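Local coordinates for SnoaL-like domain-containing protein (PDB 2RFR) that is of unknown function but has the cystatin-like fold of the NTF2 and SnoaL-like family, whose cone-shaped domains often bind small molecules or act as enzymes, at residues N121-R126 and W132-R137; V104-V109 and F113-V118. All blocks are in the same frame, centred on the assembly; numbering follows the deposited sequence. Where two conformers were deposited one is given.

Interaction 1. Residues N121-R126 and W132-R137; sequences NRWTFR and WRAVRR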
# COMPACT_ATOMS: atom_id res chain seq x y z
N ASN A 121 -5.71 9.18 8.61
CA ASN A 121 -4.73 9.15 9.69
C ASN A 121 -3.62 10.12 9.39
O ASN A 121 -3.12 10.19 8.28
CB ASN A 121 -4.04 7.78 9.82
CG ASN A 121 -4.97 6.65 10.06
OD1 ASN A 121 -5.16 6.24 11.18
ND2 ASN A 121 -5.66 6.18 9.01
N ARG A 122 -3.17 10.78 10.45
CA ARG A 122 -1.95 11.54 10.46
C ARG A 122 -1.07 11.03 11.58
O ARG A 122 -1.50 10.92 12.72
CB ARG A 122 -2.23 13.03 10.72
CG ARG A 122 -0.94 13.86 10.59
CD ARG A 122 -1.24 15.29 10.85
NE ARG A 122 -1.90 15.87 9.73
CZ ARG A 122 -1.52 16.97 9.10
NH1 ARG A 122 -0.43 17.63 9.47
NH2 ARG A 122 -2.27 17.42 8.11
N TRP A 123 0.17 10.70 11.23
CA TRP A 123 1.15 10.15 12.16
C TRP A 123 2.33 11.09 12.24
O TRP A 123 2.73 11.66 11.23
CB TRP A 123 1.68 8.84 11.63
CG TRP A 123 0.80 7.67 11.45
CD1 TRP A 123 -0.14 7.48 10.48
CD2 TRP A 123 0.86 6.44 12.18
NE1 TRP A 123 -0.66 6.23 10.59
CE2 TRP A 123 -0.04 5.54 11.59
CE3 TRP A 123 1.60 6.01 13.27
CZ2 TRP A 123 -0.21 4.26 12.05
CZ3 TRP A 123 1.45 4.72 13.71
CH2 TRP A 123 0.58 3.85 13.09
N THR A 124 2.90 11.24 13.41
CA THR A 124 4.18 11.88 13.62
C THR A 124 5.15 10.90 14.20
O THR A 124 4.76 9.96 14.91
CB THR A 124 4.06 13.10 14.46
OG1 THR A 124 3.63 12.72 15.75
CG2 THR A 124 3.14 14.16 13.90
N PHE A 125 6.44 11.11 13.91
CA PHE A 125 7.51 10.20 14.30
C PHE A 125 8.71 10.99 14.77
O PHE A 125 8.91 12.14 14.39
CB PHE A 125 7.94 9.32 13.11
CG PHE A 125 6.84 8.56 12.46
CD1 PHE A 125 6.10 9.14 11.49
CD2 PHE A 125 6.51 7.29 12.85
CE1 PHE A 125 5.06 8.45 10.89
CE2 PHE A 125 5.45 6.57 12.26
CZ PHE A 125 4.71 7.19 11.29
N ARG A 126 9.57 10.30 15.50
CA ARG A 126 10.88 10.86 15.79
C ARG A 126 11.94 9.80 15.80
O ARG A 126 11.70 8.65 16.06
CB ARG A 126 10.87 11.69 17.02
CG ARG A 126 10.82 10.99 18.26
CD ARG A 126 11.20 12.02 19.37
NE ARG A 126 11.10 11.36 20.62
CZ ARG A 126 10.11 11.48 21.52
NH1 ARG A 126 9.10 12.34 21.36
NH2 ARG A 126 10.21 10.75 22.61
N TRP A 132 13.48 4.90 14.41
CA TRP A 132 12.28 5.70 14.32
C TRP A 132 11.16 5.06 15.14
O TRP A 132 10.98 3.85 15.13
CB TRP A 132 11.87 5.84 12.86
CG TRP A 132 12.74 6.77 12.10
CD1 TRP A 132 13.87 6.46 11.35
CD2 TRP A 132 12.58 8.18 11.99
NE1 TRP A 132 14.38 7.59 10.81
CE2 TRP A 132 13.62 8.67 11.16
CE3 TRP A 132 11.66 9.10 12.49
CZ2 TRP A 132 13.74 10.00 10.84
CZ3 TRP A 132 11.77 10.43 12.17
CH2 TRP A 132 12.82 10.88 11.37
N ARG A 133 10.40 5.92 15.81
CA ARG A 133 9.21 5.51 16.56
C ARG A 133 8.10 6.53 16.37
O ARG A 133 8.36 7.72 16.13
CB ARG A 133 9.52 5.41 18.07
CG ARG A 133 10.51 4.36 18.47
CD ARG A 133 10.01 2.95 18.32
NE ARG A 133 10.97 1.95 18.76
CZ ARG A 133 11.92 1.43 18.02
NH1 ARG A 133 12.16 1.85 16.80
NH2 ARG A 133 12.71 0.50 18.52
N ALA A 134 6.86 6.08 16.45
CA ALA A 134 5.73 6.96 16.41
C ALA A 134 5.64 7.82 17.66
O ALA A 134 5.91 7.36 18.79
CB ALA A 134 4.41 6.13 16.24
N VAL A 135 5.22 9.06 17.49
CA VAL A 135 4.98 9.98 18.61
C VAL A 135 3.49 10.14 18.82
O VAL A 135 2.99 9.87 19.90
CB VAL A 135 5.67 11.32 18.36
CG1 VAL A 135 5.29 12.35 19.47
CG2 VAL A 135 7.18 11.12 18.28
N ARG A 136 2.75 10.53 17.79
CA ARG A 136 1.30 10.69 17.88
C ARG A 136 0.67 10.15 16.61
O ARG A 136 1.13 10.42 15.49
CB ARG A 136 0.94 12.16 18.07
CG ARG A 136 -0.53 12.40 18.27
CD ARG A 136 -0.78 13.85 18.76
NE ARG A 136 -2.18 14.24 18.83
CZ ARG A 136 -3.03 14.14 19.88
NH1 ARG A 136 -2.66 13.63 21.00
NH2 ARG A 136 -4.29 14.54 19.73
N ARG A 137 -0.44 9.44 16.77
CA ARG A 137 -1.30 9.08 15.63
C ARG A 137 -2.66 9.69 15.94
O ARG A 137 -3.16 9.56 17.05
CB ARG A 137 -1.45 7.56 15.53
CG ARG A 137 -2.34 7.09 14.36
CD ARG A 137 -2.46 5.60 14.35
NE ARG A 137 -3.41 5.20 13.31
CZ ARG A 137 -3.72 3.94 13.09
NH1 ARG A 137 -3.21 2.97 13.80
NH2 ARG A 137 -4.55 3.67 12.12
O HOH W 1 -0.27 12.86 14.56

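Interaction 2. Residues V104-V109 and F113-V118; sequences VVFRCV and FGSHRV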
# COMPACT_ATOMS: atom_id res chain seq x y z
N VAL A 104 -8.77 1.32 6.61
CA VAL A 104 -10.06 0.67 6.58
C VAL A 104 -10.03 -0.49 7.55
O VAL A 104 -9.10 -1.30 7.48
CB VAL A 104 -10.45 0.19 5.14
CG1 VAL A 104 -11.80 -0.51 5.16
CG2 VAL A 104 -10.40 1.36 4.18
N VAL A 105 -11.02 -0.56 8.40
CA VAL A 105 -11.23 -1.74 9.20
C VAL A 105 -12.26 -2.60 8.52
O VAL A 105 -13.43 -2.21 8.43
CB VAL A 105 -11.66 -1.42 10.66
CG1 VAL A 105 -11.80 -2.72 11.45
CG2 VAL A 105 -10.70 -0.46 11.32
N PHE A 106 -11.83 -3.73 7.98
CA PHE A 106 -12.74 -4.72 7.44
C PHE A 106 -13.22 -5.64 8.57
O PHE A 106 -12.44 -6.00 9.43
CB PHE A 106 -12.08 -5.55 6.34
CG PHE A 106 -11.75 -4.77 5.11
CD1 PHE A 106 -12.69 -4.58 4.10
CD2 PHE A 106 -10.49 -4.19 4.95
CE1 PHE A 106 -12.36 -3.82 3.01
CE2 PHE A 106 -10.16 -3.45 3.85
CZ PHE A 106 -11.10 -3.28 2.85
N ARG A 107 -14.49 -5.99 8.57
CA ARG A 107 -15.06 -6.84 9.57
C ARG A 107 -15.91 -7.89 8.90
O ARG A 107 -16.69 -7.59 7.98
CB ARG A 107 -15.93 -6.01 10.51
CG ARG A 107 -16.59 -6.77 11.67
CD ARG A 107 -17.55 -5.84 12.41
NE ARG A 107 -18.22 -6.54 13.49
CZ ARG A 107 -19.43 -6.29 13.92
NH1 ARG A 107 -20.15 -5.31 13.43
NH2 ARG A 107 -19.94 -7.04 14.87
N CYS A 108 -15.81 -9.13 9.39
CA CYS A 108 -16.68 -10.21 8.95
C CYS A 108 -17.91 -10.22 9.80
O CYS A 108 -17.80 -10.29 11.03
CB CYS A 108 -15.90 -11.52 9.01
SG CYS A 108 -16.79 -12.95 8.39
N VAL A 109 -19.09 -10.12 9.17
CA VAL A 109 -20.38 -10.18 9.85
C VAL A 109 -21.23 -11.19 9.12
O VAL A 109 -21.44 -11.09 7.92
CB VAL A 109 -21.06 -8.81 9.92
CG1 VAL A 109 -22.49 -8.93 10.59
CG2 VAL A 109 -20.20 -7.76 10.68
N PHE A 113 -18.08 -9.97 4.32
CA PHE A 113 -17.10 -8.97 4.71
C PHE A 113 -17.61 -7.60 4.33
O PHE A 113 -18.25 -7.40 3.28
CB PHE A 113 -15.77 -9.26 3.98
CG PHE A 113 -15.20 -10.62 4.32
CD1 PHE A 113 -14.51 -10.84 5.47
CD2 PHE A 113 -15.42 -11.67 3.48
CE1 PHE A 113 -14.01 -12.07 5.72
CE2 PHE A 113 -14.95 -12.95 3.77
CZ PHE A 113 -14.26 -13.12 4.92
N GLY A 114 -17.33 -6.62 5.18
CA GLY A 114 -17.68 -5.23 4.97
C GLY A 114 -16.62 -4.31 5.56
O GLY A 114 -15.73 -4.71 6.26
N SER A 115 -16.88 -3.03 5.32
CA SER A 115 -16.01 -1.94 5.74
C SER A 115 -16.62 -1.31 6.96
O SER A 115 -17.59 -0.58 6.87
CB SER A 115 -15.87 -0.94 4.62
OG SER A 115 -15.17 -1.53 3.54
N HIS A 116 -16.10 -1.67 8.13
CA HIS A 116 -16.63 -1.23 9.42
C HIS A 116 -16.32 0.22 9.70
O HIS A 116 -17.16 0.97 10.22
CB HIS A 116 -15.95 -2.15 10.46
CG HIS A 116 -16.15 -1.78 11.92
ND1 HIS A 116 -17.32 -1.97 12.61
CD2 HIS A 116 -15.23 -1.34 12.84
CE1 HIS A 116 -17.12 -1.62 13.87
NE2 HIS A 116 -15.88 -1.20 14.02
N ARG A 117 -15.09 0.65 9.39
CA ARG A 117 -14.68 2.06 9.50
C ARG A 117 -13.79 2.35 8.29
O ARG A 117 -13.02 1.49 7.85
CB ARG A 117 -13.93 2.33 10.83
CG ARG A 117 -14.82 2.24 12.08
CD ARG A 117 -14.05 2.37 13.42
NE ARG A 117 -13.56 3.76 13.65
CZ ARG A 117 -14.21 4.75 14.29
NH1 ARG A 117 -15.42 4.54 14.82
NH2 ARG A 117 -13.61 5.95 14.49
N VAL A 118 -13.86 3.58 7.79
CA VAL A 118 -12.95 4.13 6.78
C VAL A 118 -12.49 5.47 7.33
O VAL A 118 -13.33 6.28 7.70
CB VAL A 118 -13.66 4.33 5.43
CG1 VAL A 118 -12.76 5.00 4.44
CG2 VAL A 118 -14.21 3.00 4.90
O HOH W 2 -19.54 -3.20 11.62

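Interaction 1. Residues N121-R126 and W132-R137
Trp123 pairs with Arg137, and Arg126 with Arg133, in an antiparallel arrangement whose short strand axes approach to 4.3 Å at 138°. Arg126 and Arg133 exchange both backbone bonds. Val135 N reaches Thr124 O at 2.8 Å in an almost straight bond, while Thr124 N binds Arg136 O; Val135 and Arg136 thus both face Thr124, a classic beta bulge. Thr124 OG1, placed between backbone N and carbonyl carbon, takes a weak bond from Arg136 N.

On the buried face Arg137 runs fully extended alongside Trp123. Its CD lies 3.6 Å from the centroid of the Trp123 six-membered ring, 16° off the normal, a CH-pi contact, and the guanidinium is turned only 14° from the indole plane. NE and NH2 then converge side-on on Asn121 OD1, at 2.9 Å from Arg137 NE, both from one face of the amide; Asn139 also donates to this oxygen, and Tyr28 makes a cation-pi contact with the arginine. Val135, pointing toward the neighbouring strand, sets CG2 3.6 Å from Arg126 CG, the two side chains crossing at about a right angle. Phe125 meets helix 5-33. This is a bulged beta hairpin of the curved sheet that wraps a long helix in the cystatin-like, NTF2-type fold.

Interaction 2. Residues V104-V109 and F113-V118
Val105 O is gripped by two successive backbone N-H groups: His116 N donates at 2.7 Å to Val105 O, nearly in line with the carbonyl though bent at the hydrogen (139°), and Arg117 N adds a longer, weak bond. Val105 N returns a bond to Arg117 O at 2.9 Å. Because His116 and Arg117 both face Val105, the register slips by one residue, a classic beta bulge, and the 113-118 chain turns a corner at His116. Beyond it, Arg107 and Gly114 exchange two regular backbone bonds.

The bulge brings His116 beside Val105, its CD2 3.9 Å from Val105 CG1. Arg107, extended with CG anti to the backbone N, passes the same imidazole obliquely, the two planes 71° apart. A water lying in both planes joins Arg107 NH1 at 2.8 Å to His116 ND1, while Arg107 NE forms a salt bridge with Asp79.

This bulged hairpin of strands 96-109 and 112-128 is part of the curved sheet of the NTF2-like fold, and here its other face meets two further subunits of the trimeric assembly. On that face Val104 CG1 sits 3.6 Å above the Phe106 ring plane, offset toward the rim, and Ser115 OG approaches Phe106 CE1 at 3.7 Å. Phe106 also packs on Ser115 of the second subunit, and Val104 and Ser115 on Phe106 of the third. An alanine in place of Phe106 would probably leave a gap beside Val104 and Ser115 and cost the ring's packing against the neighbouring subunits. Farther along, Cys108 SG lies 4.4 Å from the Phe113 ring centroid, 31° off the normal, an oblique sulfur-aromatic contact, and Phe113 packs on Val118 of the second subunit.

How the interactions relate
From the N terminus, helix 5-33 comes first, and its residues later meet Phe125 and Trp132. Strand 96-109 then supplies 104-109, and a tight turn brings the chain back as 113-118, closing interaction 2. The same strand, 112-128, continues into 121-126, and a second short turn returns 132-137, closing interaction 1. The two loops are in series, neither nested nor crossed, their centres about 24 Å apart. Strand 112-128 is the shared element: it pairs with 96-109 on one side and with 131-141 on the other. Interaction 2 lies at the subunit interface, whereas no other chain of the assembly touches the segments of interaction 1.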